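PDB 2WVO: heterokaryon incompatibility protein S, which mediates heterokaryon incompatibility in a filamentous fungus, setting off a lethal reaction when it meets the [het-s] prion of incompatible cells. Local coordinates for residues S2-I7 and L90-Q95; G13-F18 and R66-A71; Q108-F113 and A149-K154. All blocks are in the same frame, centred on the assembly; numbering follows the deposited sequence.

Contact 1: residues S2-I7 and L90-Q95; sequences SEPFEI and LFESAQ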
loop_
_atom_site.group_PDB
_atom_site.type_symbol
_atom_site.label_atom_id
_atom_site.label_comp_id
_atom_site.label_asym_id
_atom_site.label_seq_id
_atom_site.Cartn_x
_atom_site.Cartn_y
_atom_site.Cartn_z
ATOM N N SER A 2 -8.747 12.568 0.719
ATOM C CA SER A 2 -8.705 12.609 -0.787
ATOM C C SER A 2 -7.755 13.669 -1.391
ATOM O O SER A 2 -7.547 13.688 -2.618
ATOM C CB SER A 2 -10.113 12.771 -1.360
ATOM O OG SER A 2 -10.706 13.990 -0.923
ATOM N N GLU A 3 -7.184 14.534 -0.542
ATOM C CA GLU A 3 -6.224 15.564 -1.000
ATOM C C GLU A 3 -4.920 15.035 -1.627
ATOM O O GLU A 3 -4.512 15.556 -2.665
ATOM C CB GLU A 3 -5.891 16.583 0.099
ATOM C CG GLU A 3 -6.479 17.957 -0.128
ATOM C CD GLU A 3 -5.589 18.875 -0.962
ATOM O OE1 GLU A 3 -5.435 18.624 -2.184
ATOM O OE2 GLU A 3 -5.069 19.873 -0.395
ATOM N N PRO A 4 -4.256 14.032 -0.988
ATOM C CA PRO A 4 -3.045 13.459 -1.606
ATOM C C PRO A 4 -3.264 13.019 -3.054
ATOM O O PRO A 4 -2.415 13.293 -3.896
ATOM C CB PRO A 4 -2.722 12.256 -0.704
ATOM C CG PRO A 4 -3.294 12.623 0.619
ATOM C CD PRO A 4 -4.541 13.402 0.319
ATOM N N PHE A 5 -4.402 12.366 -3.318
ATOM C CA PHE A 5 -4.841 11.965 -4.660
ATOM C C PHE A 5 -4.895 13.141 -5.655
ATOM O O PHE A 5 -4.414 13.021 -6.782
ATOM C CB PHE A 5 -6.216 11.267 -4.575
ATOM C CG PHE A 5 -6.642 10.575 -5.851
ATOM C CD1 PHE A 5 -6.352 9.227 -6.057
ATOM C CD2 PHE A 5 -7.330 11.275 -6.853
ATOM C CE1 PHE A 5 -6.744 8.578 -7.234
ATOM C CE2 PHE A 5 -7.716 10.635 -8.034
ATOM C CZ PHE A 5 -7.429 9.288 -8.222
ATOM N N GLU A 6 -5.482 14.260 -5.232
ATOM C CA GLU A 6 -5.572 15.476 -6.056
ATOM C C GLU A 6 -4.193 16.000 -6.454
ATOM O O GLU A 6 -3.960 16.344 -7.609
ATOM C CB GLU A 6 -6.290 16.602 -5.303
ATOM C CG GLU A 6 -7.783 16.482 -5.141
ATOM C CD GLU A 6 -8.330 17.691 -4.383
ATOM O OE1 GLU A 6 -8.283 18.822 -4.952
ATOM O OE2 GLU A 6 -8.770 17.513 -3.211
ATOM N N ILE A 7 -3.302 16.079 -5.471
ATOM C CA ILE A 7 -1.901 16.483 -5.677
ATOM C C ILE A 7 -1.187 15.616 -6.720
ATOM O O ILE A 7 -0.581 16.151 -7.658
ATOM C CB ILE A 7 -1.121 16.495 -4.338
ATOM C CG1 ILE A 7 -1.694 17.588 -3.426
ATOM C CG2 ILE A 7 0.400 16.672 -4.568
ATOM C CD1 ILE A 7 -1.805 17.160 -1.979
ATOM N N LEU A 90 0.176 6.449 -0.439
ATOM C CA LEU A 90 0.201 5.826 0.877
ATOM C C LEU A 90 -0.634 6.603 1.905
ATOM O O LEU A 90 -1.372 6.016 2.695
ATOM C CB LEU A 90 1.670 5.756 1.303
ATOM C CG LEU A 90 2.244 4.990 2.469
ATOM C CD1 LEU A 90 1.947 3.482 2.324
ATOM C CD2 LEU A 90 3.756 5.246 2.522
ATOM N N PHE A 91 -0.513 7.925 1.898
ATOM C CA PHE A 91 -1.349 8.773 2.749
ATOM C C PHE A 91 -2.814 8.757 2.307
ATOM O O PHE A 91 -3.709 8.771 3.134
ATOM C CB PHE A 91 -0.812 10.214 2.779
ATOM C CG PHE A 91 0.303 10.426 3.773
ATOM C CD1 PHE A 91 1.626 10.498 3.354
ATOM C CD2 PHE A 91 0.028 10.548 5.138
ATOM C CE1 PHE A 91 2.661 10.702 4.275
ATOM C CE2 PHE A 91 1.055 10.747 6.056
ATOM C CZ PHE A 91 2.376 10.822 5.621
ATOM N N GLU A 92 -3.045 8.737 1.000
ATOM C CA GLU A 92 -4.381 8.671 0.446
ATOM C C GLU A 92 -5.119 7.418 0.950
ATOM O O GLU A 92 -6.266 7.484 1.420
ATOM C CB GLU A 92 -4.305 8.688 -1.091
ATOM C CG GLU A 92 -5.662 8.484 -1.815
ATOM C CD GLU A 92 -6.688 9.597 -1.538
ATOM O OE1 GLU A 92 -6.290 10.714 -1.119
ATOM O OE2 GLU A 92 -7.900 9.356 -1.770
ATOM N N SER A 93 -4.438 6.286 0.839
ATOM C CA SER A 93 -4.964 4.983 1.232
ATOM C C SER A 93 -5.159 4.856 2.754
ATOM O O SER A 93 -6.135 4.270 3.213
ATOM C CB SER A 93 -4.059 3.891 0.644
ATOM O OG SER A 93 -3.994 2.779 1.501
ATOM N N ALA A 94 -4.257 5.439 3.538
ATOM C CA ALA A 94 -4.434 5.507 4.986
ATOM C C ALA A 94 -5.656 6.346 5.372
ATOM O O ALA A 94 -6.374 5.997 6.298
ATOM C CB ALA A 94 -3.160 6.048 5.670
ATOM N N GLN A 95 -5.884 7.456 4.669
ATOM C CA GLN A 95 -7.088 8.269 4.886
ATOM C C GLN A 95 -8.384 7.512 4.564
ATOM O O GLN A 95 -9.366 7.647 5.262
ATOM C CB GLN A 95 -7.017 9.584 4.101
ATOM C CG GLN A 95 -6.084 10.591 4.745
ATOM C CD GLN A 95 -5.777 11.817 3.878
ATOM O OE1 GLN A 95 -4.616 12.135 3.649
ATOM N NE2 GLN A 95 -6.807 12.515 3.432
#
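Pro-4 and Glu-92 join the first turn of helix 3-9 to the middle of helix 75-104 in a nearly antiparallel helix pair. The short axes come within 8.4 Å, with 152° between their directions. Glu-92 has the largest share of the contact, ahead of Pro-4. Its CG stands anti to the backbone N (chi1 174°), and a bend at chi2 (63°) brings CD in toward the start of the short helix, beside Ser-2 and Phe-5. There Glu-92 OE1 accepts a weak hydrogen bond from Phe-5 N, at 3.3 Å, and also lies 3.1 Å from Ser-2 CA. A negative group at this place probably interacts favourably with the dipole of helix 3-9.

On one flank the carboxylate carbon CD of Glu-92 rests 3.5 Å from CB of Phe-5, while CG of Glu-92 sits near the plane of the Phe-5 ring, at its edge. On the apolar side, the Pro-4 ring crosses the Glu-92 chain: Pro-4 CB lies 3.9 Å from Glu-92 CB, and Pro-4 CG 4.1 Å from Phe-91 CB. Gln-95, extended beyond CG, meets Pro-4 tip to tip.

Phe-91 continues inward, edge-to-face with Phe-25. Phe-5 stacks on Phe-5 of the second subunit, and Glu-92 packs on Leu-89 of that subunit. The pair is thus a helix N-terminus docked on a long helix at the homodimer interface of this mostly helical globular domain.

Contact 2: residues G13-F18 and R66-A71; sequences GVAGLF and RFHSSA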
loop_
_atom_site.group_PDB
_atom_site.type_symbol
_atom_site.label_atom_id
_atom_site.label_comp_id
_atom_site.label_asym_id
_atom_site.label_seq_id
_atom_site.Cartn_x
_atom_site.Cartn_y
_atom_site.Cartn_z
ATOM N N GLY A 13 6.470 19.061 -10.128
ATOM C CA GLY A 13 7.754 18.369 -10.245
ATOM C C GLY A 13 8.035 17.637 -8.940
ATOM O O GLY A 13 7.217 17.682 -8.027
ATOM N N VAL A 14 9.182 16.963 -8.849
ATOM C CA VAL A 14 9.609 16.286 -7.605
ATOM C C VAL A 14 9.496 17.194 -6.375
ATOM O O VAL A 14 8.938 16.785 -5.353
ATOM C CB VAL A 14 11.061 15.718 -7.696
ATOM C CG1 VAL A 14 11.447 14.989 -6.408
ATOM C CG2 VAL A 14 11.228 14.787 -8.900
ATOM N N ALA A 15 10.004 18.427 -6.477
ATOM C CA ALA A 15 10.020 19.357 -5.337
ATOM C C ALA A 15 8.633 19.631 -4.764
ATOM O O ALA A 15 8.454 19.560 -3.555
ATOM C CB ALA A 15 10.731 20.694 -5.711
ATOM N N GLY A 16 7.667 19.957 -5.629
ATOM C CA GLY A 16 6.290 20.218 -5.204
ATOM C C GLY A 16 5.625 18.989 -4.585
ATOM O O GLY A 16 4.859 19.096 -3.624
ATOM N N LEU A 17 5.897 17.824 -5.167
ATOM C CA LEU A 17 5.385 16.550 -4.671
ATOM C C LEU A 17 5.969 16.202 -3.296
ATOM O O LEU A 17 5.235 15.819 -2.382
ATOM C CB LEU A 17 5.658 15.437 -5.694
ATOM C CG LEU A 17 4.782 15.443 -6.958
ATOM C CD1 LEU A 17 5.475 14.714 -8.128
ATOM C CD2 LEU A 17 3.376 14.876 -6.681
ATOM N N PHE A 18 7.284 16.372 -3.177
ATOM C CA PHE A 18 8.048 16.197 -1.946
ATOM C C PHE A 18 7.554 17.088 -0.809
ATOM O O PHE A 18 7.383 16.625 0.322
ATOM C CB PHE A 18 9.546 16.462 -2.226
ATOM C CG PHE A 18 10.394 16.585 -0.979
ATOM C CD1 PHE A 18 10.915 15.455 -0.361
ATOM C CD2 PHE A 18 10.652 17.834 -0.416
ATOM C CE1 PHE A 18 11.665 15.568 0.792
ATOM C CE2 PHE A 18 11.402 17.949 0.730
ATOM C CZ PHE A 18 11.910 16.807 1.336
ATOM N N ARG A 66 16.266 20.317 -11.834
ATOM C CA ARG A 66 15.682 19.055 -12.275
ATOM C C ARG A 66 14.461 18.669 -11.448
ATOM O O ARG A 66 13.562 17.987 -11.936
ATOM C CB ARG A 66 16.714 17.939 -12.181
ATOM C CG ARG A 66 17.939 18.125 -13.050
ATOM C CD ARG A 66 19.108 17.703 -12.211
ATOM N NE ARG A 66 19.493 16.318 -12.377
ATOM C CZ ARG A 66 20.064 15.558 -11.443
ATOM N NH1 ARG A 66 20.285 16.001 -10.204
ATOM N NH2 ARG A 66 20.397 14.324 -11.764
ATOM N N PHE A 67 14.426 19.111 -10.199
ATOM C CA PHE A 67 13.305 18.797 -9.313
ATOM C C PHE A 67 12.101 19.716 -9.520
ATOM O O PHE A 67 11.117 19.617 -8.806
ATOM C CB PHE A 67 13.757 18.877 -7.854
ATOM C CG PHE A 67 14.806 17.871 -7.480
ATOM C CD1 PHE A 67 15.958 18.275 -6.823
ATOM C CD2 PHE A 67 14.631 16.508 -7.757
ATOM C CE1 PHE A 67 16.939 17.338 -6.448
ATOM C CE2 PHE A 67 15.596 15.566 -7.390
ATOM C CZ PHE A 67 16.755 15.985 -6.730
ATOM N N HIS A 68 12.183 20.617 -10.490
ATOM C CA HIS A 68 11.140 21.608 -10.679
ATOM C C HIS A 68 10.366 21.488 -11.989
ATOM O O HIS A 68 9.566 22.357 -12.317
ATOM C CB HIS A 68 11.691 23.011 -10.426
ATOM C CG HIS A 68 12.044 23.246 -8.996
ATOM N ND1 HIS A 68 13.182 22.724 -8.415
ATOM C CD2 HIS A 68 11.375 23.884 -8.008
ATOM C CE1 HIS A 68 13.214 23.058 -7.138
ATOM N NE2 HIS A 68 12.131 23.764 -6.866
ATOM N N SER A 69 10.596 20.397 -12.716
ATOM C CA SER A 69 9.874 20.123 -13.951
ATOM C C SER A 69 8.905 18.944 -13.825
ATOM O O SER A 69 9.212 17.943 -13.161
ATOM C CB SER A 69 10.853 19.842 -15.088
ATOM O OG SER A 69 11.606 18.681 -14.811
ATOM N N SER A 70 7.752 19.085 -14.486
ATOM C CA SER A 70 6.704 18.050 -14.577
ATOM C C SER A 70 7.191 16.763 -15.225
ATOM O O SER A 70 6.692 15.680 -14.933
ATOM C CB SER A 70 5.535 18.569 -15.418
ATOM O OG SER A 70 4.942 19.696 -14.812
ATOM N N ALA A 71 8.143 16.896 -16.138
ATOM C CA ALA A 71 8.672 15.755 -16.865
ATOM C C ALA A 71 10.202 15.746 -16.833
ATOM O O ALA A 71 10.839 16.228 -17.772
ATOM C CB ALA A 71 8.145 15.755 -18.313
HETATM O O HOH W 1 10.979 17.155 -11.145
#
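Ala-15 and Phe-67 make the direct hydrogen bond of this contact, between the start of helix 14-23 and the loop leading to helix 75-104. The N-H of Ala-15 points almost straight at Phe-67 O, N to O 2.8 Å with 168° at the hydrogen, and approaches in the carbonyl plane. Val-14 N is also near that oxygen, but its angle is poor, and it bonds to a water instead.

That water is the second polar link. It accepts from Val-14 N at 2.9 Å and donates to two loop carbonyls, Arg-66 O and Ser-69 O, so one molecule ties the first turn to both ends of the bend. Gly-13, at the N-cap position and without a side chain, lies directly against the loop backbone, its CA making a CH...O contact of 3.3 Å with Ser-69 O. Next to it, Ser-70 OG bonds to Ala-11 O, fastening the loop to the chain just before the helix.

The apolar contacts fall in two groups. CB of Val-14 lies 3.7 Å from CD2 of Phe-67, the two side chains crossing obliquely; Ile-61 packs on both of them. The methyl CB of Ala-15 forms a CH-pi contact over one face of the His-68 ring, 3.8 Å from its centroid and displaced toward the rim, nearest NE2. His-68 CG lies anti to the carbonyl carbon (chi1 -68°), bringing the ring back toward Ala-15 although CB points away. A hydrogen bond of His-68 ND1 to Asp-64 O helps to fix the tilt of that ring.

In a helix the first amides have no acceptor within the helix itself. Here a loop carbonyl and a water-linked pair of carbonyls serve two of them, the pattern of a helix N-terminus closed off by a neighbouring loop.

Contact 3: residues Q108-F113 and A149-K154; sequences QDLVVF and ALYDGK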
loop_
_atom_site.group_PDB
_atom_site.type_symbol
_atom_site.label_atom_id
_atom_site.label_comp_id
_atom_site.label_asym_id
_atom_site.label_seq_id
_atom_site.Cartn_x
_atom_site.Cartn_y
_atom_site.Cartn_z
ATOM N N GLN A 108 -17.179 6.295 21.176
ATOM C CA GLN A 108 -16.166 5.863 22.143
ATOM C C GLN A 108 -14.814 5.530 21.499
ATOM O O GLN A 108 -13.755 5.833 22.067
ATOM C CB GLN A 108 -16.695 4.645 22.902
ATOM C CG GLN A 108 -15.903 4.232 24.135
ATOM C CD GLN A 108 -16.600 3.122 24.912
ATOM O OE1 GLN A 108 -16.508 3.054 26.142
ATOM N NE2 GLN A 108 -17.313 2.252 24.195
ATOM N N ASP A 109 -14.858 4.920 20.314
ATOM C CA ASP A 109 -13.650 4.474 19.606
ATOM C C ASP A 109 -13.083 5.538 18.664
ATOM O O ASP A 109 -12.148 5.266 17.907
ATOM C CB ASP A 109 -13.930 3.179 18.825
ATOM C CG ASP A 109 -14.448 2.047 19.711
ATOM O OD1 ASP A 109 -15.331 1.289 19.249
ATOM O OD2 ASP A 109 -13.979 1.915 20.866
ATOM N N LEU A 110 -13.647 6.744 18.718
ATOM C CA LEU A 110 -13.240 7.839 17.835
ATOM C C LEU A 110 -12.480 8.946 18.569
ATOM O O LEU A 110 -12.180 9.996 17.998
ATOM C CB LEU A 110 -14.447 8.406 17.066
ATOM C CG LEU A 110 -15.080 7.518 15.986
ATOM C CD1 LEU A 110 -16.274 8.207 15.326
ATOM C CD2 LEU A 110 -14.059 7.087 14.929
ATOM N N VAL A 111 -12.157 8.689 19.833
ATOM C CA VAL A 111 -11.396 9.619 20.664
ATOM C C VAL A 111 -9.928 9.569 20.239
ATOM O O VAL A 111 -9.382 8.492 19.995
ATOM C CB VAL A 111 -11.568 9.304 22.186
ATOM C CG1 VAL A 111 -10.834 10.327 23.055
ATOM C CG2 VAL A 111 -13.060 9.255 22.570
ATOM N N VAL A 112 -9.311 10.738 20.118
ATOM C CA VAL A 112 -7.907 10.832 19.728
ATOM C C VAL A 112 -7.074 11.552 20.791
ATOM O O VAL A 112 -7.605 12.307 21.613
ATOM C CB VAL A 112 -7.717 11.531 18.334
ATOM C CG1 VAL A 112 -8.566 10.846 17.248
ATOM C CG2 VAL A 112 -8.028 13.023 18.410
ATOM N N PHE A 113 -5.768 11.313 20.760
ATOM C CA PHE A 113 -4.822 12.054 21.581
ATOM C C PHE A 113 -4.558 13.452 21.011
ATOM O O PHE A 113 -4.533 13.643 19.789
ATOM C CB PHE A 113 -3.491 11.305 21.642
ATOM C CG PHE A 113 -3.511 10.059 22.485
ATOM C CD1 PHE A 113 -3.420 8.804 21.890
ATOM C CD2 PHE A 113 -3.574 10.137 23.885
ATOM C CE1 PHE A 113 -3.409 7.643 22.674
ATOM C CE2 PHE A 113 -3.572 8.981 24.673
ATOM C CZ PHE A 113 -3.488 7.732 24.068
ATOM N N ALA A 149 -7.354 10.829 11.420
ATOM C CA ALA A 149 -6.822 10.003 12.504
ATOM C C ALA A 149 -6.417 8.593 12.083
ATOM O O ALA A 149 -7.118 7.933 11.308
ATOM C CB ALA A 149 -7.838 9.936 13.651
ATOM N N LEU A 150 -5.277 8.145 12.601
ATOM C CA LEU A 150 -4.885 6.738 12.533
ATOM C C LEU A 150 -5.471 6.022 13.750
ATOM O O LEU A 150 -5.191 6.401 14.892
ATOM C CB LEU A 150 -3.353 6.589 12.513
ATOM C CG LEU A 150 -2.575 7.037 11.273
ATOM C CD1 LEU A 150 -1.106 7.267 11.587
ATOM C CD2 LEU A 150 -2.717 6.020 10.135
ATOM N N TYR A 151 -6.282 4.993 13.504
ATOM C CA TYR A 151 -6.990 4.293 14.584
ATOM C C TYR A 151 -6.405 2.938 14.978
ATOM O O TYR A 151 -6.746 2.414 16.037
ATOM C CB TYR A 151 -8.469 4.114 14.253
ATOM C CG TYR A 151 -9.231 5.400 14.118
ATOM C CD1 TYR A 151 -9.575 5.890 12.858
ATOM C CD2 TYR A 151 -9.608 6.134 15.247
ATOM C CE1 TYR A 151 -10.285 7.063 12.721
ATOM C CE2 TYR A 151 -10.319 7.319 15.116
ATOM C CZ TYR A 151 -10.658 7.771 13.845
ATOM O OH TYR A 151 -11.359 8.944 13.696
ATOM N N ASP A 152 -5.550 2.347 14.151
ATOM C CA ASP A 152 -4.864 1.152 14.622
ATOM C C ASP A 152 -3.385 1.107 14.280
ATOM O O ASP A 152 -2.924 1.846 13.405
ATOM C CB ASP A 152 -5.647 -0.145 14.288
ATOM C CG ASP A 152 -5.158 -0.843 13.041
ATOM O OD1 ASP A 152 -5.140 -0.200 11.972
ATOM O OD2 ASP A 152 -4.813 -2.047 13.142
ATOM N N GLY A 153 -2.656 0.265 15.017
ATOM C CA GLY A 153 -1.208 0.115 14.907
ATOM C C GLY A 153 -0.695 -0.260 13.534
ATOM O O GLY A 153 0.268 0.328 13.071
ATOM N N LYS A 154 -1.329 -1.241 12.892
ATOM C CA LYS A 154 -1.015 -1.631 11.510
ATOM C C LYS A 154 -0.939 -0.455 10.540
ATOM O O LYS A 154 -0.041 -0.402 9.706
ATOM C CB LYS A 154 -2.050 -2.624 10.976
ATOM C CG LYS A 154 -1.942 -4.027 11.532
ATOM C CD LYS A 154 -0.709 -4.758 11.002
ATOM C CE LYS A 154 -0.931 -6.266 10.970
ATOM N NZ LYS A 154 -1.872 -6.695 12.036
HETATM O O HOH W 2 -11.808 10.737 15.385
#
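Leu-110 and Tyr-151 form the tight part of a contact between the loop after helix 75-104 and the end of strand 148-150. The methyl CD2 of Leu-110 presses obliquely on the phenol end of Tyr-151, 3.5 Å from OH and 3.6 Å from CZ. Alongside, Val-112 packs CG1 on CB of Ala-149 at 3.8 Å. Its CG1 lies anti to the carbonyl carbon (chi1 -54°), which aims that methyl across the contact. Ala-149 CB lies over one face of the Tyr-151 ring, displaced toward its rim, and Tyr-101 of helix 75-104 stacks on the ring as well.

The remainder is looser. Val-112 CG1 is a distant 4.5 Å from CE2 of Tyr-151, the backbones stay well apart, and the exposed Asp-109 turns its carboxylate away. A water in the plane of the tyrosine ring bridges Leu-110 O, to which it donates at 2.7 Å, and Tyr-151 OH. That hydroxyl also bonds weakly to Glu-102 OE1.

Backbone bonds join Val-111 to Arg-32 and Phe-113 to Leu-30, while Leu-150 bonds to Gln-29 and Gly-31. Side-chain packing and one water bridge thus seat the loop, extended at 111-113, against the two-stranded parallel sheet of this helical domain.

How the contacts relate
From the N terminus, residues 2-7 form one side of contact 1, and helix 14-23, the next in the chain, opens contact 2. The chain then runs through strand 28-30 and helix 38-59 to residues 66-71, which close contact 2 and tie that loop to the start of helix 14-23. Helix 75-104 closes contact 1 at 90-95, fastening the N-terminal helix and enclosing contact 2 in the larger loop. The two meet where Ile-7 CG2 lies 4.1 Å from Leu-17 CD2. Contact 3 follows in series, after helix 75-104, and ties the loop there to the end of strand 148-150. Contacts 2 and 3 lie on opposite sides of the chain's centre, about 34 Å apart between centres.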